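Local structure of major capsid protein (Faustovirus, 5J7O) at residues F415-R419 with T577-S581; R528-I534 with S587-Y593; H470-T475 with P518-T523. The protein forms the shell of a large double-stranded DNA virus, as a major capsid protein with a double jelly-roll fold that assembles into trimers. All blocks are in the same frame, centred on the assembly; numbering follows the deposited sequence.

Overall arrangement
From the N terminus, the first of these segments is 415-419, which opens contact 1. Contact 3 then begins and ends within that span: 470-475 runs out into a long, strand-rich excursion, and 518-523 closes it. The chain goes straight on from strand 503-521 to strand 526-531, where 528-534 opens contact 2. Next, 577-581 closes contact 1, and 587-593 closes contact 2, so these two cross. Their centres lie about 23 Å apart, and both touch the third subunit. Contact 1 ties a loop to an outer strand of one sheet. Contact 2 joins two inner strands of another sheet. Contact 3 pairs the ends of two long strands.

Contact 1 (F415-R419 with T577-S581); sequences FTLIR and TYQPS
In the C-terminal part of the double jelly-roll, the loop 577-581 is fastened to outer strand 415-428. R419 binds the Y578 carbonyl, and the backbone of L417 binds its hydroxyl. R419 holds the backbone carbonyl of Y578 end-on. Its NH1 lies 3.0 Å from Y578 O, in the carbonyl plane and on a lone pair. NH2 bonds to the same Y578 O at 3.2 Å, but from well above the carbonyl plane. Both bonds lie almost in the guanidinium plane. A bend at chi2 (77°) brings the guanidinium to the loop carbonyl. NH2 also forms a salt bridge with E445, which should help to hold the group's rotation. The Y578 side chain leaves with CG anti to the backbone N (chi1 173°), which carries the ring past R419 toward the strand. Ring and guanidinium planes are 57° apart. Y578 OH accepts a bond from L417 N at 3.2 Å and is also bonded to S61 O of the second subunit, so the loop bears on the trimer interface. P580 packs against I19 of the third subunit. L417 touches both Y578 and P580. Its CB lies 3.6 Å from Y578 CE1, and its CD2 touches P580 CG at 3.6 Å.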
loop_
_atom_site.group_PDB
_atom_site.type_symbol
_atom_site.label_atom_id
_atom_site.label_comp_id
_atom_site.label_asym_id
_atom_site.label_seq_id
_atom_site.Cartn_x
_atom_site.Cartn_y
_atom_site.Cartn_z
ATOM N N PHE B 415 -39.257 -4.558 -17.212
ATOM C CA PHE B 415 -38.018 -4.134 -17.843
ATOM C C PHE B 415 -36.912 -4.085 -16.798
ATOM O O PHE B 415 -37.157 -4.191 -15.593
ATOM C CB PHE B 415 -38.177 -2.771 -18.527
ATOM C CG PHE B 415 -38.442 -1.638 -17.572
ATOM C CD1 PHE B 415 -39.705 -1.447 -17.034
ATOM C CD2 PHE B 415 -37.431 -0.758 -17.220
ATOM C CE1 PHE B 415 -39.952 -0.406 -16.156
ATOM C CE2 PHE B 415 -37.673 0.287 -16.344
ATOM C CZ PHE B 415 -38.936 0.462 -15.813
ATOM N N THR B 416 -35.682 -3.920 -17.280
ATOM C CA THR B 416 -34.516 -3.756 -16.427
ATOM C C THR B 416 -33.672 -2.597 -16.936
ATOM O O THR B 416 -33.505 -2.423 -18.147
ATOM C CB THR B 416 -33.658 -5.031 -16.371
ATOM O OG1 THR B 416 -32.420 -4.744 -15.707
ATOM C CG2 THR B 416 -33.368 -5.557 -17.767
ATOM N N LEU B 417 -33.153 -1.804 -16.005
ATOM C CA LEU B 417 -32.195 -0.769 -16.363
ATOM C C LEU B 417 -30.846 -1.398 -16.676
ATOM O O LEU B 417 -30.434 -2.370 -16.040
ATOM C CB LEU B 417 -32.049 0.244 -15.230
ATOM C CG LEU B 417 -32.793 1.564 -15.406
ATOM C CD1 LEU B 417 -34.218 1.301 -15.837
ATOM C CD2 LEU B 417 -32.765 2.358 -14.115
ATOM N N ILE B 418 -30.165 -0.846 -17.679
ATOM C CA ILE B 418 -28.831 -1.291 -18.048
ATOM C C ILE B 418 -27.938 -0.067 -18.189
ATOM O O ILE B 418 -28.405 1.053 -18.406
ATOM C CB ILE B 418 -28.819 -2.121 -19.354
ATOM C CG1 ILE B 418 -28.915 -1.210 -20.578
ATOM C CG2 ILE B 418 -29.961 -3.128 -19.367
ATOM C CD1 ILE B 418 -28.812 -1.953 -21.894
ATOM N N ARG B 419 -26.635 -0.295 -18.043
ATOM C CA ARG B 419 -25.624 0.728 -18.270
ATOM C C ARG B 419 -24.740 0.288 -19.426
ATOM O O ARG B 419 -24.267 -0.854 -19.454
ATOM C CB ARG B 419 -24.781 0.975 -17.017
ATOM C CG ARG B 419 -25.240 2.153 -16.166
ATOM C CD ARG B 419 -26.462 1.813 -15.329
ATOM N NE ARG B 419 -26.711 2.826 -14.305
ATOM C CZ ARG B 419 -27.545 2.668 -13.282
ATOM N NH1 ARG B 419 -28.213 1.532 -13.138
ATOM N NH2 ARG B 419 -27.706 3.644 -12.398
ATOM N N THR B 577 -23.902 2.694 -8.020
ATOM C CA THR B 577 -25.095 2.048 -7.500
ATOM C C THR B 577 -26.114 1.851 -8.616
ATOM O O THR B 577 -26.149 2.606 -9.590
ATOM C CB THR B 577 -25.714 2.873 -6.370
ATOM O OG1 THR B 577 -25.996 4.195 -6.845
ATOM C CG2 THR B 577 -24.754 2.959 -5.192
ATOM N N TYR B 578 -26.950 0.818 -8.466
ATOM C CA TYR B 578 -27.941 0.527 -9.495
ATOM C C TYR B 578 -29.087 1.531 -9.465
ATOM O O TYR B 578 -29.589 1.938 -10.521
ATOM C CB TYR B 578 -28.480 -0.893 -9.335
ATOM C CG TYR B 578 -29.629 -1.190 -10.268
ATOM C CD1 TYR B 578 -29.419 -1.315 -11.634
ATOM C CD2 TYR B 578 -30.924 -1.332 -9.788
ATOM C CE1 TYR B 578 -30.464 -1.578 -12.498
ATOM C CE2 TYR B 578 -31.977 -1.598 -10.644
ATOM C CZ TYR B 578 -31.741 -1.721 -11.997
ATOM O OH TYR B 578 -32.785 -1.986 -12.852
ATOM N N GLN B 579 -29.519 1.930 -8.276
ATOM C CA GLN B 579 -30.572 2.926 -8.146
ATOM C C GLN B 579 -30.142 4.222 -8.819
ATOM O O GLN B 579 -29.074 4.757 -8.487
ATOM C CB GLN B 579 -30.895 3.178 -6.674
ATOM C CG GLN B 579 -31.697 4.449 -6.422
ATOM C CD GLN B 579 -33.062 4.425 -7.084
ATOM O OE1 GLN B 579 -33.682 3.370 -7.216
ATOM N NE2 GLN B 579 -33.534 5.592 -7.509
ATOM N N PRO B 580 -30.912 4.745 -9.773
ATOM C CA PRO B 580 -30.531 6.006 -10.418
ATOM C C PRO B 580 -30.453 7.140 -9.410
ATOM O O PRO B 580 -31.181 7.172 -8.416
ATOM C CB PRO B 580 -31.652 6.241 -11.437
ATOM C CG PRO B 580 -32.258 4.898 -11.659
ATOM C CD PRO B 580 -32.136 4.170 -10.357
ATOM N N SER B 581 -29.545 8.087 -9.678
ATOM C CA SER B 581 -29.354 9.200 -8.754
ATOM C C SER B 581 -28.999 10.504 -9.464
ATOM O O SER B 581 -28.399 11.386 -8.837
ATOM C CB SER B 581 -28.264 8.857 -7.729
ATOM O OG SER B 581 -27.067 8.454 -8.372
#

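Contact 2 (R528-I534 with S587-Y593); sequences RVKAHGI and SRAREFY
A short antiparallel pairing in a four-stranded sheet of the C-terminal jelly-roll region joins K530 and A531 to Y593 and F592. K530 and Y593 form the hydrogen-bonded pair. K530 N bonds to Y593 O at 3.0 Å, and Y593 N returns the bond to K530 O at 2.7 Å. A531 and F592 are the non-hydrogen-bonded pair. Beyond them, H532 N reaches E591 O at 2.9 Å, which carries the backbone bonding on into the tight two-residue hairpin turn at H532 and G533. Both residues have positive phi, as in a type I' turn.

The tightly packed side carries V529, A531, R588 and F592. F592 has CG anti to the backbone N (chi1 -165°), which brings the ring alongside V529 and A531. A531 CB lies 3.5 Å from F592 CD2, and V529 CG1 lies 3.4 Å from F592 CZ. F571 touches both V529 and F592. A531 CB also rests against R588 CB and R588 O, in the short helix 586-589. The R588 chain is extended from CG to NE and crosses I534 at about a right angle. Its NH2 bonds to K7 O of the third subunit, whereas its buried NE has no partner in the model.

The other side is loose. The ends of K530 and Y593 lead away from the pairing, and H532, G533 and E591 are exposed in the trimer. The H532 ring and the E591 carboxylate stand nearly perpendicular, 83° apart, and H532 ND1 comes no nearer than 3.8 Å to E591 OE2. H532 CB is more firmly seated, against R588 CG at 3.5 Å. Back on the packed side, one face of the R588 guanidinium is covered by I534 CG2, which sits 4.1 Å above the centre of its plane.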
loop_
_atom_site.group_PDB
_atom_site.type_symbol
_atom_site.label_atom_id
_atom_site.label_comp_id
_atom_site.label_asym_id
_atom_site.label_seq_id
_atom_site.Cartn_x
_atom_site.Cartn_y
_atom_site.Cartn_z
ATOM N N ARG B 528 -14.166 22.077 -19.084
ATOM C CA ARG B 528 -15.478 22.697 -18.970
ATOM C C ARG B 528 -16.494 21.825 -19.692
ATOM O O ARG B 528 -16.193 21.252 -20.743
ATOM C CB ARG B 528 -15.465 24.118 -19.558
ATOM C CG ARG B 528 -16.800 24.848 -19.527
ATOM C CD ARG B 528 -16.586 26.342 -19.721
ATOM N NE ARG B 528 -17.187 26.845 -20.953
ATOM C CZ ARG B 528 -18.285 27.594 -20.996
ATOM N NH1 ARG B 528 -18.911 27.922 -19.874
ATOM N NH2 ARG B 528 -18.762 28.010 -22.161
ATOM N N VAL B 529 -17.690 21.712 -19.120
ATOM C CA VAL B 529 -18.751 20.874 -19.669
ATOM C C VAL B 529 -19.938 21.766 -20.005
ATOM O O VAL B 529 -20.541 22.372 -19.111
ATOM C CB VAL B 529 -19.159 19.757 -18.695
ATOM C CG1 VAL B 529 -20.287 18.936 -19.285
ATOM C CG2 VAL B 529 -17.960 18.873 -18.375
ATOM N N LYS B 530 -20.274 21.836 -21.292
ATOM C CA LYS B 530 -21.336 22.702 -21.792
ATOM C C LYS B 530 -22.267 21.876 -22.666
ATOM O O LYS B 530 -21.822 21.267 -23.644
ATOM C CB LYS B 530 -20.752 23.877 -22.580
ATOM C CG LYS B 530 -21.781 24.801 -23.200
ATOM C CD LYS B 530 -21.102 25.876 -24.030
ATOM C CE LYS B 530 -22.111 26.846 -24.616
ATOM N NZ LYS B 530 -21.443 27.922 -25.400
ATOM N N ALA B 531 -23.553 21.859 -22.319
ATOM C CA ALA B 531 -24.533 21.041 -23.022
ATOM C C ALA B 531 -25.804 21.845 -23.246
ATOM O O ALA B 531 -26.371 22.386 -22.292
ATOM C CB ALA B 531 -24.848 19.763 -22.239
ATOM N N HIS B 532 -26.251 21.905 -24.503
ATOM C CA HIS B 532 -27.453 22.650 -24.884
ATOM C C HIS B 532 -27.339 24.114 -24.464
ATOM O O HIS B 532 -28.301 24.720 -23.985
ATOM C CB HIS B 532 -28.712 22.006 -24.297
ATOM C CG HIS B 532 -29.961 22.283 -25.074
ATOM N ND1 HIS B 532 -30.139 21.863 -26.375
ATOM C CD2 HIS B 532 -31.104 22.923 -24.727
ATOM C CE1 HIS B 532 -31.332 22.240 -26.798
ATOM N NE2 HIS B 532 -31.937 22.886 -25.818
ATOM N N GLY B 533 -26.148 24.684 -24.641
ATOM C CA GLY B 533 -25.895 26.052 -24.221
ATOM C C GLY B 533 -26.034 26.270 -22.734
ATOM O O GLY B 533 -26.397 27.369 -22.303
ATOM N N ILE B 534 -25.757 25.246 -21.933
ATOM C CA ILE B 534 -25.924 25.304 -20.489
ATOM C C ILE B 534 -24.656 24.782 -19.832
ATOM O O ILE B 534 -24.097 23.764 -20.255
ATOM C CB ILE B 534 -27.161 24.500 -20.034
ATOM C CG1 ILE B 534 -28.434 25.216 -20.489
ATOM C CG2 ILE B 534 -27.155 24.291 -18.526
ATOM C CD1 ILE B 534 -29.677 24.373 -20.411
ATOM N N SER B 587 -31.929 15.776 -24.296
ATOM C CA SER B 587 -31.944 17.021 -25.055
ATOM C C SER B 587 -30.581 17.697 -25.015
ATOM O O SER B 587 -30.056 18.129 -26.048
ATOM C CB SER B 587 -33.027 17.951 -24.510
ATOM O OG SER B 587 -32.782 18.279 -23.153
ATOM N N ARG B 588 -29.981 17.775 -23.824
ATOM C CA ARG B 588 -28.659 18.373 -23.697
ATOM C C ARG B 588 -27.568 17.429 -24.180
ATOM O O ARG B 588 -26.540 17.881 -24.696
ATOM C CB ARG B 588 -28.404 18.776 -22.246
ATOM C CG ARG B 588 -29.401 19.777 -21.695
ATOM C CD ARG B 588 -29.176 20.030 -20.218
ATOM N NE ARG B 588 -29.967 21.159 -19.740
ATOM C CZ ARG B 588 -30.222 21.405 -18.460
ATOM N NH1 ARG B 588 -29.757 20.591 -17.522
ATOM N NH2 ARG B 588 -30.952 22.458 -18.117
ATOM N N ALA B 589 -27.773 16.120 -24.025
ATOM C CA ALA B 589 -26.765 15.154 -24.450
ATOM C C ALA B 589 -26.560 15.167 -25.958
ATOM O O ALA B 589 -25.485 14.779 -26.431
ATOM C CB ALA B 589 -27.152 13.748 -23.988
ATOM N N ARG B 590 -27.566 15.592 -26.726
ATOM C CA ARG B 590 -27.450 15.622 -28.180
ATOM C C ARG B 590 -26.625 16.799 -28.689
ATOM O O ARG B 590 -26.192 16.781 -29.847
ATOM C CB ARG B 590 -28.844 15.639 -28.816
ATOM C CG ARG B 590 -29.421 14.246 -29.041
ATOM C CD ARG B 590 -30.912 14.266 -29.343
ATOM N NE ARG B 590 -31.295 15.356 -30.236
ATOM C CZ ARG B 590 -32.099 16.355 -29.886
ATOM N NH1 ARG B 590 -32.613 16.394 -28.664
ATOM N NH2 ARG B 590 -32.398 17.309 -30.757
ATOM N N GLU B 591 -26.396 17.820 -27.857
ATOM C CA GLU B 591 -25.502 18.931 -28.185
ATOM C C GLU B 591 -24.567 19.146 -26.991
ATOM O O GLU B 591 -24.707 20.102 -26.224
ATOM C CB GLU B 591 -26.282 20.200 -28.529
ATOM C CG GLU B 591 -25.433 21.267 -29.202
ATOM C CD GLU B 591 -26.069 22.642 -29.160
ATOM O OE1 GLU B 591 -25.507 23.575 -29.772
ATOM O OE2 GLU B 591 -27.125 22.792 -28.510
ATOM N N PHE B 592 -23.597 18.247 -26.850
ATOM C CA PHE B 592 -22.775 18.128 -25.654
ATOM C C PHE B 592 -21.328 18.451 -25.998
ATOM O O PHE B 592 -20.789 17.925 -26.978
ATOM C CB PHE B 592 -22.889 16.713 -25.081
ATOM C CG PHE B 592 -22.379 16.571 -23.679
ATOM C CD1 PHE B 592 -21.033 16.355 -23.434
ATOM C CD2 PHE B 592 -23.251 16.625 -22.606
ATOM C CE1 PHE B 592 -20.566 16.213 -22.142
ATOM C CE2 PHE B 592 -22.791 16.484 -21.313
ATOM C CZ PHE B 592 -21.448 16.274 -21.081
ATOM N N TYR B 593 -20.694 19.299 -25.188
ATOM C CA TYR B 593 -19.335 19.752 -25.454
ATOM C C TYR B 593 -18.463 19.586 -24.219
ATOM O O TYR B 593 -18.865 19.959 -23.113
ATOM C CB TYR B 593 -19.316 21.217 -25.904
ATOM C CG TYR B 593 -19.820 21.423 -27.312
ATOM C CD1 TYR B 593 -21.177 21.563 -27.568
ATOM C CD2 TYR B 593 -18.940 21.477 -28.385
ATOM C CE1 TYR B 593 -21.644 21.750 -28.853
ATOM C CE2 TYR B 593 -19.398 21.664 -29.673
ATOM C CZ TYR B 593 -20.751 21.800 -29.902
ATOM O OH TYR B 593 -21.212 21.987 -31.185
#

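Contact 3 (H470-T475 with P518-T523); sequences HLTSVT and PVETET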
loop_
_atom_site.group_PDB
_atom_site.type_symbol
_atom_site.label_atom_id
_atom_site.label_comp_id
_atom_site.label_asym_id
_atom_site.label_seq_id
_atom_site.Cartn_x
_atom_site.Cartn_y
_atom_site.Cartn_z
ATOM N N HIS B 470 -1.227 4.977 -19.802
ATOM C CA HIS B 470 -1.108 6.265 -19.135
ATOM C C HIS B 470 -1.799 7.356 -19.944
ATOM O O HIS B 470 -1.724 7.382 -21.176
ATOM C CB HIS B 470 0.361 6.620 -18.926
ATOM C CG HIS B 470 1.019 5.850 -17.824
ATOM N ND1 HIS B 470 1.091 6.321 -16.531
ATOM C CD2 HIS B 470 1.641 4.647 -17.823
ATOM C CE1 HIS B 470 1.729 5.441 -15.779
ATOM N NE2 HIS B 470 2.072 4.416 -16.539
ATOM N N LEU B 471 -2.470 8.266 -19.241
ATOM C CA LEU B 471 -3.193 9.363 -19.870
ATOM C C LEU B 471 -2.412 10.672 -19.854
ATOM O O LEU B 471 -2.976 11.720 -20.183
ATOM C CB LEU B 471 -4.553 9.553 -19.192
ATOM C CG LEU B 471 -5.483 8.339 -19.229
ATOM C CD1 LEU B 471 -6.819 8.656 -18.571
ATOM C CD2 LEU B 471 -5.686 7.858 -20.660
ATOM N N THR B 472 -1.139 10.638 -19.478
ATOM C CA THR B 472 -0.268 11.806 -19.496
ATOM C C THR B 472 0.943 11.529 -20.379
ATOM O O THR B 472 1.104 10.443 -20.940
ATOM C CB THR B 472 0.193 12.185 -18.085
ATOM O OG1 THR B 472 0.978 11.121 -17.531
ATOM C CG2 THR B 472 -0.992 12.454 -17.186
ATOM N N SER B 473 1.801 12.538 -20.493
ATOM C CA SER B 473 3.094 12.390 -21.146
ATOM C C SER B 473 4.122 11.997 -20.093
ATOM O O SER B 473 4.289 12.702 -19.091
ATOM C CB SER B 473 3.501 13.685 -21.844
ATOM O OG SER B 473 4.731 13.527 -22.530
ATOM N N VAL B 474 4.800 10.876 -20.314
ATOM C CA VAL B 474 5.733 10.313 -19.346
ATOM C C VAL B 474 7.146 10.447 -19.893
ATOM O O VAL B 474 7.430 10.014 -21.017
ATOM C CB VAL B 474 5.403 8.844 -19.035
ATOM C CG1 VAL B 474 6.212 8.364 -17.839
ATOM C CG2 VAL B 474 3.913 8.674 -18.784
ATOM N N THR B 475 8.026 11.052 -19.101
ATOM C CA THR B 475 9.453 11.078 -19.374
ATOM C C THR B 475 10.177 10.206 -18.356
ATOM O O THR B 475 9.644 9.886 -17.290
ATOM C CB THR B 475 10.006 12.508 -19.342
ATOM O OG1 THR B 475 9.441 13.219 -18.233
ATOM C CG2 THR B 475 9.673 13.236 -20.636
ATOM N N PRO B 518 9.131 7.123 -13.679
ATOM C CA PRO B 518 8.170 7.637 -14.664
ATOM C C PRO B 518 7.564 8.949 -14.191
ATOM O O PRO B 518 6.749 8.979 -13.264
ATOM C CB PRO B 518 7.125 6.515 -14.746
ATOM C CG PRO B 518 7.185 5.855 -13.410
ATOM C CD PRO B 518 8.615 5.949 -12.953
ATOM N N VAL B 519 7.969 10.045 -14.827
ATOM C CA VAL B 519 7.520 11.384 -14.464
ATOM C C VAL B 519 6.370 11.771 -15.382
ATOM O O VAL B 519 6.524 11.791 -16.610
ATOM C CB VAL B 519 8.665 12.404 -14.552
ATOM C CG1 VAL B 519 8.168 13.791 -14.174
ATOM C CG2 VAL B 519 9.817 11.982 -13.652
ATOM N N GLU B 520 5.222 12.090 -14.790
ATOM C CA GLU B 520 4.014 12.392 -15.545
ATOM C C GLU B 520 3.879 13.895 -15.756
ATOM O O GLU B 520 3.965 14.674 -14.801
ATOM C CB GLU B 520 2.783 11.853 -14.817
ATOM C CG GLU B 520 2.763 10.344 -14.658
ATOM C CD GLU B 520 1.679 9.874 -13.708
ATOM O OE1 GLU B 520 1.994 9.610 -12.528
ATOM O OE2 GLU B 520 0.510 9.780 -14.138
ATOM N N THR B 521 3.665 14.295 -17.007
ATOM C CA THR B 521 3.377 15.680 -17.369
ATOM C C THR B 521 1.921 15.744 -17.816
ATOM O O THR B 521 1.561 15.176 -18.853
ATOM C CB THR B 521 4.313 16.174 -18.470
ATOM O OG1 THR B 521 5.674 16.055 -18.035
ATOM C CG2 THR B 521 4.020 17.631 -18.804
ATOM N N GLU B 522 1.090 16.427 -17.030
ATOM C CA GLU B 522 -0.338 16.485 -17.319
ATOM C C GLU B 522 -0.591 17.119 -18.681
ATOM O O GLU B 522 0.056 18.098 -19.062
ATOM C CB GLU B 522 -1.070 17.271 -16.229
ATOM C CG GLU B 522 -1.079 16.592 -14.866
ATOM C CD GLU B 522 -1.758 17.430 -13.796
ATOM O OE1 GLU B 522 -2.691 18.192 -14.130
ATOM O OE2 GLU B 522 -1.355 17.328 -12.617
ATOM N N THR B 523 -1.540 16.544 -19.419
ATOM C CA THR B 523 -1.925 17.056 -20.728
ATOM C C THR B 523 -3.178 17.921 -20.688
ATOM O O THR B 523 -3.449 18.629 -21.663
ATOM C CB THR B 523 -2.142 15.899 -21.714
ATOM O OG1 THR B 523 -3.095 14.975 -21.173
ATOM C CG2 THR B 523 -0.831 15.173 -21.984
HETATM O O HOH W 1 0.049 8.853 -16.594
HETATM O O HOH W 2 6.871 13.865 -18.701
#
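Two long antiparallel strands of the mixed sheet, 473-490 and 503-521, pair here through S473 with T521 and T475 with V519. Four backbone bonds satisfy both pairs. T521 N to S473 O is the shortest, at 2.7 Å, and S473 N answers to T521 O at 3.1 Å. Likewise, T475 N bonds to V519 O, and V519 N to T475 O. Between them, V474 and E520 form a non-hydrogen-bonded pair, and V474 CG1 packs beside P518 CB at 3.7 Å.

Two waters bridge further polar groups. Water 1 sits in the plane of the H470 ring, at its edge, 2.7 Å from H470 ND1. It accepts from T472 OG1 and donates to E520 OE2. T472 OG1 lies between its backbone N and carbonyl carbon (chi1 63°), which places it against E520 CB and within reach of this water. E520 OE2 has a second donor in K564 N. N456 ND2 serves the carbonyls of H470 and T472, and T523 OG1 is bonded to L451 O.

Water 2 lies on the other face, with S473, T475, V519 and T521. It donates to S473 O at 2.9 Å, so that carbonyl has two donors. It also bridges the two threonine hydroxyls, lying 2.7 Å from T475 OG1 and 2.6 Å from T521 OG1.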